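Local coordinates for Myo-inositol dehydrogenase (Corynebacterium glutamicum, PDB 3EUW), which catalyses the oxidation of myo-inositol, probably with NAD+ as acceptor, as a tetrameric member of the Gfo/Idh/MocA family built from a Rossmann fold and a beta sandwich, at the sodium ion site. Coordinates in Å, arbitrary orientation; residue numbers count along the deposited sequence, not the author numbering.

The sodium ion site. Residues 23-30. With NA (sodium ion), chain B.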
# COMPACT_ATOMS: atom_id res chain seq x y z
N ILE A 23 27.78 9.64 -18.40
CA ILE A 23 28.88 10.59 -18.50
C ILE A 23 28.47 11.74 -19.41
O ILE A 23 28.69 12.90 -19.08
CB ILE A 23 30.15 9.91 -19.06
CG1 ILE A 23 30.64 8.88 -18.04
CG2 ILE A 23 31.25 10.96 -19.36
CD1 ILE A 23 31.63 7.88 -18.60
N ALA A 24 27.84 11.42 -20.53
CA ALA A 24 27.39 12.46 -21.46
C ALA A 24 26.47 13.41 -20.71
O ALA A 24 26.66 14.62 -20.73
CB ALA A 24 26.64 11.83 -22.62
N ALA A 25 25.48 12.83 -20.03
CA ALA A 25 24.51 13.60 -19.27
C ALA A 25 25.11 14.43 -18.14
O ALA A 25 24.65 15.54 -17.87
CB ALA A 25 23.44 12.67 -18.70
N ASN A 26 26.13 13.90 -17.46
CA ASN A 26 26.75 14.63 -16.36
C ASN A 26 27.50 15.83 -16.93
O ASN A 26 28.34 15.68 -17.81
CB ASN A 26 27.72 13.72 -15.60
CG ASN A 26 28.28 14.37 -14.35
OD1 ASN A 26 28.83 15.46 -14.40
ND2 ASN A 26 28.13 13.69 -13.21
N PRO A 27 27.22 17.04 -16.43
CA PRO A 27 27.87 18.27 -16.91
C PRO A 27 29.33 18.48 -16.52
O PRO A 27 30.02 19.27 -17.14
CB PRO A 27 26.97 19.36 -16.35
CG PRO A 27 26.60 18.79 -15.01
CD PRO A 27 26.27 17.34 -15.34
N ASP A 28 29.79 17.78 -15.48
CA ASP A 28 31.18 17.91 -15.04
C ASP A 28 32.08 16.87 -15.71
O ASP A 28 33.29 16.84 -15.47
CB ASP A 28 31.30 17.72 -13.52
CG ASP A 28 30.65 18.85 -12.73
OD1 ASP A 28 30.51 19.98 -13.26
OD2 ASP A 28 30.29 18.60 -11.55
N LEU A 29 31.50 16.04 -16.56
CA LEU A 29 32.26 14.99 -17.22
C LEU A 29 32.14 14.97 -18.73
O LEU A 29 31.18 15.48 -19.31
CB LEU A 29 31.86 13.62 -16.69
CG LEU A 29 31.92 13.46 -15.17
CD1 LEU A 29 31.51 12.03 -14.81
CD2 LEU A 29 33.32 13.78 -14.65
N GLU A 30 33.13 14.35 -19.36
CA GLU A 30 33.18 14.24 -20.80
C GLU A 30 33.85 12.92 -21.14
O GLU A 30 34.93 12.63 -20.64
CB GLU A 30 33.97 15.42 -21.37
CG GLU A 30 34.36 15.31 -22.83
CD GLU A 30 34.91 16.61 -23.40
OE1 GLU A 30 35.64 16.56 -24.41
OE2 GLU A 30 34.60 17.69 -22.84
NA NA B . 28.90 15.19 -19.85
O HOH W 1 29.17 15.57 -22.16
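Helix 14-25 gives way to strand 29-35 through a short loop, entered where Asn26 leaves helical geometry (psi 126°), and the turn brings main-chain carbonyls from the helix, the loop and the strand onto a sodium ion. The site illustrates how a helix end can bind a cation through main-chain oxygens, with no carboxylate seen among its ligands. Ile23 O, from the last helical turn, lies 2.4 Å from NA and forms the apex of a near square pyramid. In its base, Ala24 O, 2.5 Å from NA, stands opposite Leu29 O of the strand, which is 2.4 Å from NA. The other diagonal pairs Asn26 O, 2.2 Å from NA, with water 1, whose oxygen is 2.4 Å from the ion; further waters or weak ligands may have escaped detection. The carbonyls at the helix C-terminus would add their partial negative charge to that of the loop and strand oxygens, and the cation probably steadies the helix end in return.

Side chains shape the loop while leaving the metal to the backbone. The carboxylates of Asp28 and Glu30 point away from it, so any electrostatic help from them would be long-range. Ile23 and Leu29 line up beside the site as an apolar link between helix and strand, the CG2 methyl branch of Ile23 meeting CB of Leu29 at 3.8 Å. Asn26 has the second-shell role: its CG stands anti to the backbone N (chi1 -173°), which directs the carboxamide away from the sodium and back over the loop, in an Asx-turn. Sodium may have come from the crystallisation medium, and the structure alone does not show a role in catalysis. The turn is closed by the amide N of Asp28, which donates to the side-chain carbonyl OD1 of Asn26 at 2.7 Å, in the plane of that carbonyl and with 149° at the hydrogen.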